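PDB 4FAJ: PrgZ from Enterococcus faecalis, which serves as a membrane-anchored extracellular receptor that binds peptide pheromone and probably takes part in peptide transport across the membrane. Local coordinates for residues 159-164 / 470-475; 379-384 / 516-521; 387-392 / 431-436; 474-479 / 512-517. One frame throughout, in Å; residues are numbered along the deposited sequence.

Interaction 1: 159-164 / 470-475; sequences VELFSA and QADYAD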
# COMPACT_ATOMS: atom_id res chain seq x y z
N VAL A 159 -10.54 0.28 -7.67
CA VAL A 159 -12.00 0.16 -7.78
C VAL A 159 -12.62 -0.61 -6.61
O VAL A 159 -13.73 -0.28 -6.19
CB VAL A 159 -12.46 -0.47 -9.13
CG1 VAL A 159 -12.14 0.44 -10.27
CG2 VAL A 159 -11.83 -1.86 -9.37
N GLU A 160 -11.91 -1.61 -6.08
CA GLU A 160 -12.42 -2.44 -4.98
C GLU A 160 -12.69 -1.64 -3.69
O GLU A 160 -13.56 -2.00 -2.91
CB GLU A 160 -11.43 -3.58 -4.69
CG GLU A 160 -11.93 -4.64 -3.72
CD GLU A 160 -12.97 -5.56 -4.34
OE1 GLU A 160 -13.98 -5.85 -3.65
OE2 GLU A 160 -12.78 -5.98 -5.51
N LEU A 161 -11.95 -0.56 -3.48
CA LEU A 161 -12.15 0.31 -2.32
C LEU A 161 -13.52 0.99 -2.28
O LEU A 161 -13.93 1.51 -1.23
CB LEU A 161 -11.07 1.40 -2.29
CG LEU A 161 -9.64 0.93 -2.06
CD1 LEU A 161 -8.65 2.09 -2.25
CD2 LEU A 161 -9.48 0.32 -0.69
N PHE A 162 -14.20 1.01 -3.43
CA PHE A 162 -15.52 1.63 -3.56
C PHE A 162 -16.68 0.63 -3.47
O PHE A 162 -17.84 1.03 -3.58
CB PHE A 162 -15.58 2.42 -4.88
CG PHE A 162 -14.78 3.69 -4.84
CD1 PHE A 162 -13.40 3.66 -4.95
CD2 PHE A 162 -15.40 4.92 -4.64
CE1 PHE A 162 -12.65 4.82 -4.89
CE2 PHE A 162 -14.64 6.09 -4.57
CZ PHE A 162 -13.28 6.04 -4.70
N SER A 163 -16.36 -0.65 -3.24
CA SER A 163 -17.35 -1.73 -3.30
C SER A 163 -18.47 -1.62 -2.28
O SER A 163 -19.57 -2.09 -2.53
CB SER A 163 -16.67 -3.10 -3.14
OG SER A 163 -15.72 -3.27 -4.16
N ALA A 164 -18.19 -0.97 -1.15
CA ALA A 164 -19.21 -0.74 -0.12
C ALA A 164 -20.38 0.15 -0.56
O ALA A 164 -21.48 0.05 -0.02
CB ALA A 164 -18.55 -0.16 1.14
N GLN A 470 0.72 -2.91 2.22
CA GLN A 470 0.51 -2.24 3.50
C GLN A 470 -0.98 -1.93 3.64
O GLN A 470 -1.58 -1.36 2.72
CB GLN A 470 1.31 -0.95 3.63
CG GLN A 470 0.85 -0.10 4.84
CD GLN A 470 1.94 0.67 5.51
OE1 GLN A 470 3.01 0.12 5.78
NE2 GLN A 470 1.68 1.95 5.84
N ALA A 471 -1.55 -2.27 4.79
CA ALA A 471 -2.96 -2.02 5.04
C ALA A 471 -3.26 -0.55 4.79
O ALA A 471 -2.47 0.30 5.15
CB ALA A 471 -3.33 -2.36 6.47
N ASP A 472 -4.41 -0.29 4.17
CA ASP A 472 -4.89 1.07 3.96
C ASP A 472 -5.72 1.51 5.16
O ASP A 472 -5.82 2.71 5.43
CB ASP A 472 -5.75 1.15 2.68
CG ASP A 472 -4.95 0.93 1.41
OD1 ASP A 472 -3.79 1.40 1.32
OD2 ASP A 472 -5.50 0.28 0.49
N TYR A 473 -6.32 0.55 5.86
CA TYR A 473 -7.10 0.81 7.09
C TYR A 473 -7.01 -0.40 8.05
O TYR A 473 -6.64 -1.50 7.61
CB TYR A 473 -8.56 1.16 6.76
CG TYR A 473 -9.26 0.18 5.83
CD1 TYR A 473 -9.04 0.23 4.45
CD2 TYR A 473 -10.12 -0.79 6.32
CE1 TYR A 473 -9.66 -0.67 3.60
CE2 TYR A 473 -10.77 -1.68 5.47
CZ TYR A 473 -10.54 -1.63 4.12
OH TYR A 473 -11.17 -2.54 3.29
N ALA A 474 -7.32 -0.20 9.33
CA ALA A 474 -7.08 -1.23 10.37
C ALA A 474 -8.15 -2.32 10.45
O ALA A 474 -8.83 -2.46 11.46
CB ALA A 474 -6.91 -0.57 11.76
N ASP A 475 -8.32 -3.07 9.37
CA ASP A 475 -9.23 -4.19 9.36
C ASP A 475 -8.59 -5.28 8.49
O ASP A 475 -7.98 -4.97 7.45
CB ASP A 475 -10.61 -3.79 8.82
CG ASP A 475 -11.64 -4.88 8.98
OD1 ASP A 475 -11.63 -5.83 8.18
OD2 ASP A 475 -12.48 -4.79 9.92

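Interaction 2: 379-384 / 516-521; sequences KDFANE and KAEKLL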
# COMPACT_ATOMS: atom_id res chain seq x y z
N LYS A 379 -8.32 -9.15 21.19
CA LYS A 379 -7.24 -10.01 20.68
C LYS A 379 -6.80 -9.55 19.28
O LYS A 379 -7.62 -9.19 18.46
CB LYS A 379 -7.69 -11.47 20.59
CG LYS A 379 -7.98 -12.18 21.89
CD LYS A 379 -8.57 -13.57 21.57
CE LYS A 379 -8.77 -14.43 22.80
NZ LYS A 379 -8.79 -15.87 22.42
N ASP A 380 -5.49 -9.57 19.05
CA ASP A 380 -4.91 -9.35 17.72
C ASP A 380 -5.50 -10.38 16.76
O ASP A 380 -5.61 -11.55 17.13
CB ASP A 380 -3.37 -9.50 17.81
CG ASP A 380 -2.64 -8.96 16.59
OD1 ASP A 380 -3.15 -9.07 15.45
OD2 ASP A 380 -1.51 -8.46 16.76
N PHE A 381 -5.87 -9.97 15.55
CA PHE A 381 -6.37 -10.90 14.51
C PHE A 381 -5.30 -11.93 14.13
O PHE A 381 -5.59 -13.11 13.85
CB PHE A 381 -6.77 -10.12 13.25
CG PHE A 381 -7.36 -10.98 12.15
CD1 PHE A 381 -8.72 -11.27 12.14
CD2 PHE A 381 -6.58 -11.45 11.11
CE1 PHE A 381 -9.27 -12.03 11.11
CE2 PHE A 381 -7.13 -12.24 10.11
CZ PHE A 381 -8.48 -12.53 10.12
N ALA A 382 -4.06 -11.46 14.10
CA ALA A 382 -2.93 -12.31 13.73
C ALA A 382 -2.38 -13.02 14.97
O ALA A 382 -1.28 -12.73 15.43
CB ALA A 382 -1.86 -11.44 13.05
N ASN A 383 -3.16 -13.94 15.53
CA ASN A 383 -2.77 -14.60 16.79
C ASN A 383 -2.49 -16.09 16.67
O ASN A 383 -2.45 -16.80 17.69
CB ASN A 383 -3.81 -14.32 17.87
CG ASN A 383 -5.17 -14.89 17.55
OD1 ASN A 383 -5.45 -15.31 16.43
ND2 ASN A 383 -6.04 -14.88 18.55
N GLU A 384 -2.31 -16.56 15.44
CA GLU A 384 -2.00 -17.96 15.17
C GLU A 384 -0.78 -18.06 14.28
O GLU A 384 -0.63 -17.28 13.34
CB GLU A 384 -3.18 -18.64 14.46
CG GLU A 384 -4.37 -18.90 15.33
CD GLU A 384 -5.49 -19.61 14.59
OE1 GLU A 384 -5.23 -20.68 14.02
OE2 GLU A 384 -6.63 -19.11 14.60
N LYS A 516 -11.20 -17.74 9.02
CA LYS A 516 -11.38 -18.96 8.24
C LYS A 516 -10.88 -18.73 6.82
O LYS A 516 -10.25 -19.61 6.23
CB LYS A 516 -12.83 -19.41 8.21
CG LYS A 516 -13.33 -20.07 9.46
CD LYS A 516 -14.85 -20.36 9.35
CE LYS A 516 -15.39 -20.98 10.64
NZ LYS A 516 -16.89 -21.07 10.62
N ALA A 517 -11.19 -17.56 6.25
CA ALA A 517 -10.75 -17.23 4.90
C ALA A 517 -9.23 -17.22 4.84
O ALA A 517 -8.64 -17.83 3.95
CB ALA A 517 -11.32 -15.91 4.44
N GLU A 518 -8.57 -16.56 5.79
CA GLU A 518 -7.10 -16.54 5.82
C GLU A 518 -6.55 -17.97 5.83
O GLU A 518 -5.64 -18.30 5.05
CB GLU A 518 -6.57 -15.75 7.02
CG GLU A 518 -5.08 -15.50 6.98
CD GLU A 518 -4.53 -14.81 8.22
OE1 GLU A 518 -5.22 -14.81 9.25
OE2 GLU A 518 -3.39 -14.31 8.16
N LYS A 519 -7.13 -18.83 6.66
CA LYS A 519 -6.69 -20.22 6.74
C LYS A 519 -6.90 -20.98 5.43
O LYS A 519 -6.03 -21.75 5.02
CB LYS A 519 -7.37 -20.94 7.91
CG LYS A 519 -6.96 -20.41 9.28
CD LYS A 519 -7.73 -21.10 10.39
CE LYS A 519 -7.51 -20.38 11.70
NZ LYS A 519 -8.26 -21.02 12.81
N LEU A 520 -8.04 -20.78 4.76
CA LEU A 520 -8.28 -21.40 3.46
C LEU A 520 -7.21 -20.95 2.43
O LEU A 520 -6.67 -21.76 1.67
CB LEU A 520 -9.68 -21.05 2.96
CG LEU A 520 -10.17 -21.65 1.65
CD1 LEU A 520 -9.98 -23.16 1.63
CD2 LEU A 520 -11.64 -21.28 1.42
N LEU A 521 -6.90 -19.66 2.41
CA LEU A 521 -5.85 -19.14 1.52
C LEU A 521 -4.49 -19.80 1.80
O LEU A 521 -3.76 -20.18 0.88
CB LEU A 521 -5.75 -17.63 1.68
CG LEU A 521 -4.68 -16.86 0.90
CD1 LEU A 521 -4.77 -17.16 -0.59
CD2 LEU A 521 -4.85 -15.37 1.18

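Interaction 3: 387-392 / 431-436; sequences VEFNKK and QGQLQD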
# COMPACT_ATOMS: atom_id res chain seq x y z
N VAL A 387 2.04 -20.18 9.33
CA VAL A 387 3.13 -20.59 8.47
C VAL A 387 4.39 -20.69 9.30
O VAL A 387 4.57 -19.92 10.25
CB VAL A 387 3.35 -19.61 7.28
CG1 VAL A 387 2.15 -19.61 6.35
CG2 VAL A 387 3.65 -18.19 7.76
N GLU A 388 5.25 -21.64 8.96
CA GLU A 388 6.52 -21.80 9.65
C GLU A 388 7.47 -22.69 8.85
O GLU A 388 7.06 -23.73 8.33
CB GLU A 388 6.33 -22.42 11.04
CG GLU A 388 7.59 -22.39 11.91
CD GLU A 388 7.34 -22.90 13.32
OE1 GLU A 388 6.66 -23.93 13.46
OE2 GLU A 388 7.84 -22.27 14.28
N PHE A 389 8.73 -22.25 8.78
CA PHE A 389 9.83 -23.03 8.24
C PHE A 389 9.83 -24.48 8.72
O PHE A 389 9.78 -24.75 9.92
CB PHE A 389 11.16 -22.37 8.63
CG PHE A 389 12.38 -23.03 8.05
CD1 PHE A 389 12.50 -23.26 6.69
CD2 PHE A 389 13.46 -23.37 8.88
CE1 PHE A 389 13.65 -23.86 6.16
CE2 PHE A 389 14.60 -23.95 8.36
CZ PHE A 389 14.70 -24.20 7.00
N ASN A 390 9.88 -25.41 7.77
CA ASN A 390 10.05 -26.82 8.06
C ASN A 390 10.71 -27.48 6.84
O ASN A 390 10.04 -27.95 5.93
CB ASN A 390 8.71 -27.48 8.41
CG ASN A 390 8.86 -28.87 9.00
OD1 ASN A 390 9.70 -29.66 8.57
ND2 ASN A 390 8.04 -29.17 10.01
N LYS A 391 12.05 -27.48 6.85
CA LYS A 391 12.88 -27.97 5.73
C LYS A 391 12.50 -29.39 5.29
O LYS A 391 12.35 -29.66 4.10
CB LYS A 391 14.35 -27.91 6.15
CG LYS A 391 15.35 -28.46 5.14
CD LYS A 391 16.24 -27.39 4.57
CE LYS A 391 17.04 -27.92 3.38
NZ LYS A 391 18.09 -28.86 3.79
N LYS A 392 12.32 -30.30 6.25
CA LYS A 392 11.98 -31.69 5.89
C LYS A 392 10.63 -31.78 5.18
O LYS A 392 10.52 -32.51 4.19
CB LYS A 392 12.02 -32.62 7.11
CG LYS A 392 13.43 -33.11 7.50
CD LYS A 392 14.24 -31.99 8.15
CE LYS A 392 15.64 -32.37 8.54
NZ LYS A 392 16.46 -31.12 8.58
N GLN A 431 16.20 -17.16 -3.08
CA GLN A 431 16.74 -18.04 -4.11
C GLN A 431 17.52 -19.21 -3.50
O GLN A 431 17.27 -20.38 -3.82
CB GLN A 431 17.62 -17.23 -5.06
CG GLN A 431 18.44 -18.04 -6.04
CD GLN A 431 19.47 -17.18 -6.74
OE1 GLN A 431 20.17 -16.39 -6.10
NE2 GLN A 431 19.57 -17.34 -8.04
N GLY A 432 18.45 -18.90 -2.59
CA GLY A 432 19.25 -19.92 -1.92
C GLY A 432 18.44 -20.87 -1.05
O GLY A 432 18.73 -22.06 -1.00
N GLN A 433 17.42 -20.34 -0.37
CA GLN A 433 16.50 -21.16 0.44
C GLN A 433 15.70 -22.14 -0.41
O GLN A 433 15.56 -23.31 -0.05
CB GLN A 433 15.53 -20.26 1.20
CG GLN A 433 16.22 -19.36 2.18
CD GLN A 433 16.61 -20.06 3.44
OE1 GLN A 433 15.78 -20.69 4.10
NE2 GLN A 433 17.87 -19.95 3.80
N LEU A 434 15.18 -21.65 -1.53
CA LEU A 434 14.38 -22.49 -2.40
C LEU A 434 15.26 -23.55 -3.07
O LEU A 434 14.91 -24.73 -3.08
CB LEU A 434 13.64 -21.64 -3.43
CG LEU A 434 12.51 -20.78 -2.85
CD1 LEU A 434 11.87 -19.93 -3.94
CD2 LEU A 434 11.46 -21.64 -2.15
N GLN A 435 16.42 -23.14 -3.57
CA GLN A 435 17.36 -24.08 -4.20
C GLN A 435 17.86 -25.14 -3.21
O GLN A 435 18.05 -26.28 -3.59
CB GLN A 435 18.51 -23.32 -4.88
CG GLN A 435 18.01 -22.56 -6.11
CD GLN A 435 19.08 -21.81 -6.89
OE1 GLN A 435 18.84 -21.39 -8.02
NE2 GLN A 435 20.25 -21.62 -6.30
N ASP A 436 18.01 -24.77 -1.94
CA ASP A 436 18.50 -25.70 -0.92
C ASP A 436 17.50 -26.78 -0.49
O ASP A 436 17.92 -27.86 -0.05
CB ASP A 436 18.96 -24.94 0.33
CG ASP A 436 19.77 -25.82 1.29
OD1 ASP A 436 20.71 -26.51 0.83
OD2 ASP A 436 19.48 -25.81 2.51

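Interaction 4: 474-479 / 512-517; sequences ADPISF and QELKKA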
# COMPACT_ATOMS: atom_id res chain seq x y z
N ALA A 474 -7.32 -0.20 9.33
CA ALA A 474 -7.08 -1.23 10.37
C ALA A 474 -8.15 -2.32 10.45
O ALA A 474 -8.83 -2.46 11.46
CB ALA A 474 -6.91 -0.57 11.76
N ASP A 475 -8.32 -3.07 9.37
CA ASP A 475 -9.23 -4.19 9.36
C ASP A 475 -8.59 -5.28 8.49
O ASP A 475 -7.98 -4.97 7.45
CB ASP A 475 -10.61 -3.79 8.82
CG ASP A 475 -11.64 -4.88 8.98
OD1 ASP A 475 -11.63 -5.83 8.18
OD2 ASP A 475 -12.48 -4.79 9.92
N PRO A 476 -8.73 -6.55 8.90
CA PRO A 476 -8.13 -7.64 8.12
C PRO A 476 -8.53 -7.65 6.64
O PRO A 476 -7.75 -8.10 5.79
CB PRO A 476 -8.62 -8.91 8.82
CG PRO A 476 -9.07 -8.51 10.14
CD PRO A 476 -9.35 -7.03 10.15
N ILE A 477 -9.72 -7.13 6.33
CA ILE A 477 -10.22 -7.14 4.95
C ILE A 477 -9.35 -6.28 3.99
O ILE A 477 -9.34 -6.54 2.80
CB ILE A 477 -11.72 -6.71 4.87
CG1 ILE A 477 -12.38 -7.10 3.54
CG2 ILE A 477 -11.87 -5.20 5.04
CD1 ILE A 477 -12.25 -8.55 3.11
N SER A 478 -8.60 -5.30 4.50
CA SER A 478 -7.69 -4.54 3.62
C SER A 478 -6.72 -5.51 2.91
O SER A 478 -6.48 -5.39 1.71
CB SER A 478 -6.94 -3.44 4.38
OG SER A 478 -6.07 -2.73 3.50
N PHE A 479 -6.22 -6.50 3.66
CA PHE A 479 -5.38 -7.55 3.06
C PHE A 479 -6.15 -8.62 2.30
O PHE A 479 -5.79 -8.97 1.16
CB PHE A 479 -4.57 -8.25 4.15
CG PHE A 479 -3.32 -7.51 4.53
CD1 PHE A 479 -3.39 -6.47 5.43
CD2 PHE A 479 -2.09 -7.85 3.97
CE1 PHE A 479 -2.25 -5.77 5.79
CE2 PHE A 479 -0.94 -7.15 4.34
CZ PHE A 479 -1.03 -6.12 5.23
N GLN A 512 -14.43 -14.22 12.91
CA GLN A 512 -14.12 -15.63 12.85
C GLN A 512 -14.15 -16.10 11.40
O GLN A 512 -13.34 -16.94 11.00
CB GLN A 512 -15.11 -16.43 13.71
CG GLN A 512 -14.91 -16.28 15.23
CD GLN A 512 -15.28 -14.89 15.77
OE1 GLN A 512 -16.15 -14.19 15.22
NE2 GLN A 512 -14.60 -14.47 16.85
N GLU A 513 -15.07 -15.55 10.61
CA GLU A 513 -15.20 -15.97 9.21
C GLU A 513 -14.03 -15.48 8.38
O GLU A 513 -13.55 -16.22 7.52
CB GLU A 513 -16.54 -15.51 8.62
CG GLU A 513 -17.75 -16.13 9.30
CD GLU A 513 -17.76 -17.64 9.21
OE1 GLU A 513 -17.96 -18.17 8.10
OE2 GLU A 513 -17.56 -18.30 10.26
N LEU A 514 -13.58 -14.26 8.63
CA LEU A 514 -12.38 -13.75 7.96
C LEU A 514 -11.14 -14.56 8.33
O LEU A 514 -10.27 -14.76 7.49
CB LEU A 514 -12.14 -12.27 8.28
CG LEU A 514 -13.18 -11.27 7.75
CD1 LEU A 514 -12.73 -9.83 8.07
CD2 LEU A 514 -13.44 -11.45 6.26
N LYS A 515 -11.05 -15.03 9.57
CA LYS A 515 -9.92 -15.89 9.96
C LYS A 515 -9.99 -17.23 9.23
O LYS A 515 -8.95 -17.79 8.84
CB LYS A 515 -9.86 -16.09 11.47
CG LYS A 515 -8.52 -16.63 11.98
CD LYS A 515 -7.40 -15.61 11.74
CE LYS A 515 -6.08 -16.00 12.32
NZ LYS A 515 -5.04 -15.02 11.90
N LYS A 516 -11.20 -17.74 9.02
CA LYS A 516 -11.38 -18.96 8.24
C LYS A 516 -10.88 -18.73 6.82
O LYS A 516 -10.25 -19.61 6.23
CB LYS A 516 -12.83 -19.41 8.21
CG LYS A 516 -13.33 -20.07 9.46
CD LYS A 516 -14.85 -20.36 9.35
CE LYS A 516 -15.39 -20.98 10.64
NZ LYS A 516 -16.89 -21.07 10.62
N ALA A 517 -11.19 -17.56 6.25
CA ALA A 517 -10.75 -17.23 4.90
C ALA A 517 -9.23 -17.22 4.84
O ALA A 517 -8.64 -17.83 3.95
CB ALA A 517 -11.32 -15.91 4.44

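Interaction 1: 159-164 / 470-475
Leu161 and Asp472 are the nearest backbone positions, yet their CA atoms lie 9.6 Å apart, between a short 3-10 turn and an irregular loop after strand 464-470. Only side chains bridge that distance. Leu161 does so with one methyl. Its CG stands beside the backbone N (chi1 -65°), which carries the branched end toward the loop. There CD2 lies 4.2 Å from Asp472 OD2, with the two side chains crossing at about a right angle. The same CD2 is 4.4 Å from Tyr473 CE1. It meets the ring at the edge, near the ring plane, and not over a face. This is a light van der Waals touch, apolar only toward Tyr473, with 82 Å² buried in all.

The 3-10 turn is braced from within. Glu160 O accepts from the backbone N of Ser163 and also from Ser163 OG, the latter at 2.8 Å. Both donors come from the same face of the carbonyl plane. Around the contact, Leu161 O bonds to Tyr211 OH, and the Tyr473 ring stacks with Tyr201. Ser478 OG accepts from the backbone N of Asp472 and so helps fix the loop. Asp472 OD1 then hydrogen-bonds to the backbone of the bound peptide, and Gln470 makes backbone bonds to the same ligand. The contact therefore borders the peptide-binding site of this family 5 solute-binding protein, with the 470-475 loop on the peptide side.

Interaction 2: 379-384 / 516-521
Glu384 and Lys519 form a salt bridge from loop to helix. Lys519 NZ donates to the syn lone pair of Glu384 OE2 at 3.1 Å. A weak second bond joins Lys519 NZ to Glu384 OE1 at 3.3 Å. Lys519 is extended beyond CG, and the two side chains cross at about a right angle. Both residues are partly exposed, so solvent probably weakens the pair.

Deeper in, Lys515, one turn before Lys519, bonds with its NZ to Glu518 OE1 and to Phe381 O, and makes a cation-pi contact with the Phe381 ring. Glu518 OE2 accepts from Val367 N. Both carboxylate oxygens of this buried residue therefore have partners.

The loop is shaped by an Asx turn. Asp380 OD1 accepts from the backbone N of Ala382 at 2.9 Å, and the donor lies above the carboxylate plane, 42° out of it. Asp380 OD2 takes the backbone N of Glu370, a residue of a known zinc site, with no zinc bound to this chain there. Asp380 thus ties this part of the loop to an earlier part of it; the link to helix 510-524 comes from Lys515 and the salt bridge.

Packing centres on Phe381. Its CG is anti to the backbone N (chi1 -177°), which sends the ring toward the helix. CE2 comes to 3.3 Å from Glu518 OE1, with ring and carboxylate planes 20° apart. The oxygen lies oblique to the ring, and the two side chains run past each other in opposite directions. Trp511 meets the same ring edge-to-face.

Interaction 3: 387-392 / 431-436
Lys391 reaches across to Asp436 at the surface. Its NZ lies 3.6 Å from Asp436 OD2, a salt bridge without a hydrogen bond. The methylene next to it comes closer still: Lys391 CE is 3.3 Å from Asp436 OD2 and 3.5 Å from Asp436 O. The lysine therefore meets the aspartate with the side of its last two atoms, and the two side chains cross at about a right angle. The lysine chain starts with CG anti to the backbone N, then bends at chi2 (114°) and again at chi4 (-72°). The last bend turns NZ aside, which explains why CE is the nearer atom.

A second, looser touch lies beside it. Phe389 CE1 is 4.3 Å from Gln433 OE1, with the amide oxygen oblique to the ring. That oxygen has a stronger partner in the backbone N of Asp347, which holds the Gln433 side chain in place. One face of the Phe389 ring carries the backbone N of Lys391, 4.0 Å above the plane and offset toward the rim. The ring thus lies against the first residue of the helix that follows it.

That start is fixed by Asn390 at the N-cap, whose OD1 accepts from Gln393 N. Asp436 belongs to the last turn of helix 421-437, so the lysine charge sits near a helix C-terminus, where it would probably be favourable. The contact joins the capped N-terminus of helix 391-402 to the C-terminal end of helix 421-437.

Interaction 4: 474-479 / 512-517
The flat Asp475 carboxylate and the puckered Pro476 ring both meet one methyl of Leu514. The Asp475 carboxylate meets Leu514 CD1 at its OD1, 4.1 Å away. The anti lone pair of OD1, away from OD2, takes the backbone N of Ile477 at 3.0 Å. That bond is nearly straight, with an N-H...O angle of 169°. The pyrrolidine ring of Pro476 is touched at a corner: CB lies 4.3 Å from Leu514 CD1. Phe381 and Trp511 also pack on this proline.

Leu514 carries the helix side of the contact. With CG anti to its carbonyl carbon (chi1 -66°), it holds both methyls out from helix 510-524 toward the short helix that follows Asp475. CD1 serves Asp475 and Pro476, while CD2 lies 4.4 Å from Ile477 CD1. All four touching residues are buried.

Asp475 has a further partner in Arg510, whose NH2 makes a salt bridge to OD1. The oxygen thus holds both a capping bond and an ion pair next to an apolar methyl. The positive guanidinium and the helix N-terminus would both be expected to favour a charged Asp475. Across the interface, then, the attraction is apolar, and the buried charge is paid for by partners beside it.

Interactions 1, 2 and 4 cluster, whereas interaction 3 stands apart at the surface. Interactions 2 and 4 have centres 7 Å apart and both use helix 510-524, sharing Lys516 and Ala517. Interaction 4 also continues from interaction 1 through Ala474 and Asp475, with centres 12 Å apart. A connected path thus runs from the peptide site at 470-475, through the short helix 477-480, to helix 510-524 and the loop 379-384. Interaction 3 lies 32 Å from interaction 1 between centres. Along the chain it is nested inside the loops closed by interactions 1 and 2, and closes before interaction 4 opens. The peptide-binding loop is thus joined to helix 510-524, while interaction 3 links two helices further out.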